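Local atomic coordinates of chemotaxis signal transduction protein (Thermoanaerobacter tengcongensis, PDB entry 2QDL), a protein that probably acts as the CheW scaffold of bacterial chemotaxis, coupling the histidine kinase CheA to chemoreceptors in signalling arrays. Residues P47-E51 with V63-R69; I85-L89 with L141-F145. All blocks are in the same frame, centred on the assembly; numbering follows the deposited sequence.

Interaction 1: residues P47-E51 with V63-R69; sequences PEFIE and VIDLKKR
Phe49 stacks on Arg69 where the two strands of a beta hairpin, 50-56 and 59-65, have their open end and the helix 66-70 begins. The contact is mixed: backbone pairing, a cation-pi stack and a salt bridge. Ile50 and Ile64 form an antiparallel non-hydrogen-bonded pair. Beside them Asp65 N is hydrogen-bonded to Phe49 O (2.8 Å). Glu51 N bonds only weakly to Val63 O. A type I turn runs from Pro47 to Ile50. With CG between its backbone N and carbonyl carbon (chi1 71°), the Phe49 side chain lies alongside that of Arg69. The guanidinium lies flat over one face of the ring, the planes 2° apart and the centres 4.1 Å apart. Arg69 CD sits over the ring centre, 3.7 Å from the centroid, as a CH-pi contact. Ile64 CD1 comes to 3.3 Å from Phe49 CD2. On the outer side, the extended Lys68 chain passes Glu48 O, and NZ forms a salt bridge with Glu51 OE1 (2.9 Å) on its syn lone pair. Asp65 is the helix N-cap, with OD1 accepting from Lys68 N (3.0 Å) from above the carboxylate plane. Arg69 NE and NH2 bond to Leu144 O and Glu146 O, which would help hold the guanidinium over the ring. Beyond the hairpin, Val63 and Ile64 touch strand 91-106, while Phe49 also meets Val147 of strand 146-147.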
loop_
_atom_site.group_PDB
_atom_site.type_symbol
_atom_site.label_atom_id
_atom_site.label_comp_id
_atom_site.label_asym_id
_atom_site.label_seq_id
_atom_site.Cartn_x
_atom_site.Cartn_y
_atom_site.Cartn_z
ATOM N N PRO A 47 8.881 9.746 -12.751
ATOM C CA PRO A 47 9.089 10.327 -11.428
ATOM C C PRO A 47 9.911 9.399 -10.540
ATOM O O PRO A 47 9.845 8.163 -10.664
ATOM C CB PRO A 47 7.669 10.447 -10.874
ATOM C CG PRO A 47 6.805 10.543 -12.073
ATOM C CD PRO A 47 7.452 9.690 -13.110
ATOM N N GLU A 48 10.680 10.001 -9.650
ATOM C CA GLU A 48 11.503 9.260 -8.703
ATOM C C GLU A 48 10.727 8.229 -7.875
ATOM O O GLU A 48 11.269 7.186 -7.546
ATOM C CB GLU A 48 12.232 10.235 -7.763
ATOM C CG GLU A 48 13.270 11.111 -8.458
ATOM C CD GLU A 48 12.679 12.337 -9.194
ATOM O OE1 GLU A 48 11.420 12.521 -9.210
ATOM O OE2 GLU A 48 13.497 13.121 -9.762
ATOM N N PHE A 49 9.475 8.525 -7.530
ATOM C CA PHE A 49 8.672 7.615 -6.692
ATOM C C PHE A 49 8.210 6.371 -7.453
ATOM O O PHE A 49 7.805 5.397 -6.836
ATOM C CB PHE A 49 7.490 8.338 -6.016
ATOM C CG PHE A 49 6.399 8.729 -6.955
ATOM C CD1 PHE A 49 6.310 10.036 -7.434
ATOM C CD2 PHE A 49 5.442 7.810 -7.363
ATOM C CE1 PHE A 49 5.285 10.412 -8.314
ATOM C CE2 PHE A 49 4.424 8.187 -8.249
ATOM C CZ PHE A 49 4.356 9.496 -8.726
ATOM N N ILE A 50 8.263 6.418 -8.794
ATOM C CA ILE A 50 8.104 5.218 -9.618
ATOM C C ILE A 50 9.437 4.490 -9.710
ATOM O O ILE A 50 10.289 4.807 -10.552
ATOM C CB ILE A 50 7.598 5.511 -11.036
ATOM C CG1 ILE A 50 6.422 6.506 -11.017
ATOM C CG2 ILE A 50 7.250 4.185 -11.761
ATOM C CD1 ILE A 50 5.082 5.861 -10.832
ATOM N N GLU A 51 9.620 3.509 -8.836
ATOM C CA GLU A 51 10.901 2.823 -8.761
ATOM C C GLU A 51 11.221 2.125 -10.066
ATOM O O GLU A 51 12.388 1.993 -10.435
ATOM C CB GLU A 51 10.909 1.801 -7.616
ATOM C CG GLU A 51 12.317 1.267 -7.303
ATOM C CD GLU A 51 13.276 2.374 -6.845
ATOM O OE1 GLU A 51 12.796 3.364 -6.246
ATOM O OE2 GLU A 51 14.501 2.237 -7.076
ATOM N N VAL A 63 5.918 -0.364 -10.184
ATOM C CA VAL A 63 6.171 -0.417 -8.758
ATOM C C VAL A 63 6.476 0.974 -8.209
ATOM O O VAL A 63 7.319 1.675 -8.706
ATOM C CB VAL A 63 7.329 -1.366 -8.401
ATOM C CG1 VAL A 63 7.425 -1.512 -6.878
ATOM C CG2 VAL A 63 7.123 -2.719 -9.061
ATOM N N ILE A 64 5.733 1.358 -7.178
ATOM C CA ILE A 64 5.927 2.639 -6.515
ATOM C C ILE A 64 6.675 2.419 -5.198
ATOM O O ILE A 64 6.427 1.445 -4.459
ATOM C CB ILE A 64 4.551 3.360 -6.286
ATOM C CG1 ILE A 64 4.703 4.657 -5.507
ATOM C CG2 ILE A 64 3.618 2.508 -5.484
ATOM C CD1 ILE A 64 3.526 5.600 -5.732
ATOM N N ASP A 65 7.603 3.333 -4.934
ATOM C CA ASP A 65 8.246 3.440 -3.650
ATOM C C ASP A 65 7.395 4.408 -2.847
ATOM O O ASP A 65 7.364 5.601 -3.151
ATOM C CB ASP A 65 9.723 3.893 -3.792
ATOM C CG ASP A 65 10.438 4.013 -2.419
ATOM O OD1 ASP A 65 9.844 4.588 -1.476
ATOM O OD2 ASP A 65 11.588 3.572 -2.288
ATOM N N LEU A 66 6.655 3.875 -1.863
ATOM C CA LEU A 66 5.735 4.666 -1.011
ATOM C C LEU A 66 6.429 5.739 -0.178
ATOM O O LEU A 66 5.865 6.807 0.044
ATOM C CB LEU A 66 4.901 3.753 -0.087
ATOM C CG LEU A 66 3.979 2.730 -0.761
ATOM C CD1 LEU A 66 3.266 1.879 0.294
ATOM C CD2 LEU A 66 2.949 3.421 -1.690
ATOM N N LYS A 67 7.638 5.464 0.302
ATOM C CA LYS A 67 8.404 6.463 1.068
ATOM C C LYS A 67 8.696 7.692 0.230
ATOM O O LYS A 67 8.563 8.810 0.728
ATOM C CB LYS A 67 9.704 5.885 1.594
ATOM C CG LYS A 67 9.532 4.775 2.637
ATOM C CD LYS A 67 10.887 4.163 2.923
ATOM C CE LYS A 67 10.731 2.766 3.459
ATOM N NZ LYS A 67 12.024 2.029 3.534
ATOM N N LYS A 68 9.035 7.480 -1.048
ATOM C CA LYS A 68 9.279 8.574 -1.986
ATOM C C LYS A 68 7.976 9.276 -2.373
ATOM O O LYS A 68 7.928 10.514 -2.515
ATOM C CB LYS A 68 9.985 8.058 -3.234
ATOM C CG LYS A 68 11.301 7.411 -2.956
ATOM C CD LYS A 68 12.012 7.024 -4.272
ATOM C CE LYS A 68 13.258 6.251 -3.963
ATOM N NZ LYS A 68 13.911 5.854 -5.207
ATOM N N ARG A 69 6.911 8.496 -2.507
ATOM C CA ARG A 69 5.584 9.063 -2.755
ATOM C C ARG A 69 5.063 9.906 -1.576
ATOM O O ARG A 69 4.495 10.989 -1.788
ATOM C CB ARG A 69 4.591 7.940 -3.104
ATOM C CG ARG A 69 3.244 8.408 -3.571
ATOM C CD ARG A 69 3.407 9.432 -4.718
ATOM N NE ARG A 69 2.260 9.521 -5.618
ATOM C CZ ARG A 69 1.926 10.633 -6.268
ATOM N NH1 ARG A 69 2.646 11.730 -6.116
ATOM N NH2 ARG A 69 0.887 10.648 -7.078
#

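Interaction 2: residues I85-L89 with L141-F145; sequences IVEIL and LHFLF
Ile88 turns CG1 to the side opposite its carbonyl carbon (chi1 -61°), and its chain then runs on extended, so CD1 reaches the loop 141-145. Leu141 has the same first torsion (chi1 -57°), and its CD1 meets Val86. This is a strand-to-loop contact in the beta-barrel fold of the CheW-like domain. The end of strand 82-88 packs on the loop between strands 134-139 and 146-147. The loop starts with a type I turn from Leu141 to Leu144. Ile88 buries more of its surface in the contact than any other residue. Its CG1 lies 3.9 Å from Leu141 CB, and its CG2 lies 3.6 Å from His142 O. Its CD1 is 3.4 Å from Leu141 O and also meets the Phe145 ring. An alanine here would lose CG1, CG2 and CD1, and is likely to leave a gap between Leu141 and the edge of the Phe145 ring. Two residues earlier in the strand, Val86 and Leu141 approach tip to tip, with Val86 CB 3.9 Å from Leu141 CD1. At the exposed end, Leu89 CD2 comes obliquely to His142 NE2, a looser contact at 4.1 Å. Within the loop, Phe143 CE1 lies over the centre of the His142 ring. Strand 91-106 touches both segments: the backbone of Val86 is hydrogen-bonded to that of Ala93, and Leu141 and Leu144 touch Leu95. The Phe145 ring meets Ile88 in its own plane, at the edge, with Ile88 CD1 3.7 Å from Phe145 CE2.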
loop_
_atom_site.group_PDB
_atom_site.type_symbol
_atom_site.label_atom_id
_atom_site.label_comp_id
_atom_site.label_asym_id
_atom_site.label_seq_id
_atom_site.Cartn_x
_atom_site.Cartn_y
_atom_site.Cartn_z
ATOM N N ILE A 85 1.252 -6.593 -4.364
ATOM C CA ILE A 85 0.513 -6.414 -5.613
ATOM C C ILE A 85 -0.919 -6.030 -5.307
ATOM O O ILE A 85 -1.648 -6.742 -4.602
ATOM C CB ILE A 85 0.568 -7.653 -6.521
ATOM C CG1 ILE A 85 2.010 -8.169 -6.674
ATOM C CG2 ILE A 85 -0.163 -7.413 -7.891
ATOM C CD1 ILE A 85 3.002 -7.188 -7.256
ATOM N N VAL A 86 -1.304 -4.875 -5.827
ATOM C CA VAL A 86 -2.657 -4.363 -5.672
ATOM C C VAL A 86 -3.265 -4.100 -7.086
ATOM O O VAL A 86 -2.642 -4.377 -8.113
ATOM C CB VAL A 86 -2.670 -3.064 -4.773
ATOM C CG1 VAL A 86 -2.014 -3.335 -3.400
ATOM C CG2 VAL A 86 -1.987 -1.890 -5.488
ATOM N N GLU A 87 -4.483 -3.578 -7.115
ATOM C CA GLU A 87 -5.162 -3.237 -8.363
ATOM C C GLU A 87 -5.709 -1.837 -8.209
ATOM O O GLU A 87 -6.356 -1.543 -7.231
ATOM C CB GLU A 87 -6.297 -4.216 -8.650
ATOM C CG GLU A 87 -7.054 -3.876 -9.900
ATOM C CD GLU A 87 -8.341 -4.691 -10.060
ATOM O OE1 GLU A 87 -9.385 -4.396 -9.407
ATOM O OE2 GLU A 87 -8.295 -5.626 -10.868
ATOM N N ILE A 88 -5.360 -0.965 -9.136
ATOM C CA ILE A 88 -5.744 0.425 -9.098
ATOM C C ILE A 88 -6.328 0.703 -10.473
ATOM O O ILE A 88 -5.650 0.526 -11.503
ATOM C CB ILE A 88 -4.541 1.362 -8.830
ATOM C CG1 ILE A 88 -3.894 1.054 -7.476
ATOM C CG2 ILE A 88 -4.966 2.826 -8.910
ATOM C CD1 ILE A 88 -2.643 1.845 -7.257
ATOM N N LEU A 89 -7.605 1.077 -10.458
ATOM C CA LEU A 89 -8.398 1.346 -11.643
ATOM C C LEU A 89 -8.315 0.176 -12.618
ATOM O O LEU A 89 -8.064 0.362 -13.809
ATOM C CB LEU A 89 -7.958 2.690 -12.272
ATOM C CG LEU A 89 -8.235 3.955 -11.442
ATOM C CD1 LEU A 89 -7.606 5.135 -12.110
ATOM C CD2 LEU A 89 -9.739 4.188 -11.247
ATOM N N LEU A 141 -5.530 3.701 -2.246
ATOM C CA LEU A 141 -4.783 3.350 -3.447
ATOM C C LEU A 141 -5.086 4.218 -4.657
ATOM O O LEU A 141 -4.260 4.310 -5.562
ATOM C CB LEU A 141 -5.064 1.898 -3.837
ATOM C CG LEU A 141 -4.775 0.818 -2.782
ATOM C CD1 LEU A 141 -5.272 -0.521 -3.262
ATOM C CD2 LEU A 141 -3.298 0.793 -2.375
ATOM N N HIS A 142 -6.277 4.815 -4.701
ATOM C CA HIS A 142 -6.775 5.516 -5.884
ATOM C C HIS A 142 -5.751 6.398 -6.640
ATOM O O HIS A 142 -5.533 6.207 -7.841
ATOM C CB HIS A 142 -8.006 6.353 -5.500
ATOM C CG HIS A 142 -8.808 6.819 -6.671
ATOM N ND1 HIS A 142 -10.053 7.393 -6.541
ATOM C CD2 HIS A 142 -8.555 6.770 -8.003
ATOM C CE1 HIS A 142 -10.521 7.691 -7.741
ATOM N NE2 HIS A 142 -9.628 7.329 -8.641
ATOM N N PHE A 143 -5.149 7.361 -5.941
ATOM C CA PHE A 143 -4.302 8.362 -6.579
ATOM C C PHE A 143 -2.788 8.158 -6.474
ATOM O O PHE A 143 -2.020 9.080 -6.790
ATOM C CB PHE A 143 -4.651 9.750 -6.037
ATOM C CG PHE A 143 -6.144 10.040 -6.029
ATOM C CD1 PHE A 143 -6.862 10.112 -7.223
ATOM C CD2 PHE A 143 -6.821 10.209 -4.821
ATOM C CE1 PHE A 143 -8.244 10.372 -7.216
ATOM C CE2 PHE A 143 -8.218 10.461 -4.789
ATOM C CZ PHE A 143 -8.926 10.544 -5.990
ATOM N N LEU A 144 -2.353 6.977 -6.037
ATOM C CA LEU A 144 -0.927 6.728 -5.840
ATOM C C LEU A 144 -0.070 7.054 -7.072
ATOM O O LEU A 144 1.040 7.574 -6.935
ATOM C CB LEU A 144 -0.647 5.305 -5.320
ATOM C CG LEU A 144 -1.063 5.034 -3.865
ATOM C CD1 LEU A 144 -0.878 3.513 -3.541
ATOM C CD2 LEU A 144 -0.274 5.932 -2.895
ATOM N N PHE A 145 -0.624 6.812 -8.259
ATOM C CA PHE A 145 0.091 6.995 -9.522
ATOM C C PHE A 145 -0.257 8.298 -10.247
ATOM O O PHE A 145 0.308 8.581 -11.302
ATOM C CB PHE A 145 -0.181 5.798 -10.469
ATOM C CG PHE A 145 0.556 4.557 -10.079
ATOM C CD1 PHE A 145 1.820 4.291 -10.602
ATOM C CD2 PHE A 145 0.007 3.672 -9.144
ATOM C CE1 PHE A 145 2.518 3.161 -10.220
ATOM C CE2 PHE A 145 0.695 2.546 -8.743
ATOM C CZ PHE A 145 1.948 2.274 -9.282
#

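Both interactions are partly buried, with buried and exposed residues in each, and both rest on strand 91-106. Interaction 1 is the more polar. It joins neighbouring hairpin strands and the helix that follows, so backbone bonds and charged groups take part. Interaction 2 brings together segments far apart in the chain, a strand end and a loop, and rests on apolar side chains and the loop carbonyls they cover. The two meet directly at the loop 141-145. Ile64 CD1 lies 3.4 Å from Leu144 O, and Ile50 CD1 packs 3.6 Å from Phe145 CD1. Carbonyls of the loop thus lie against both contacts.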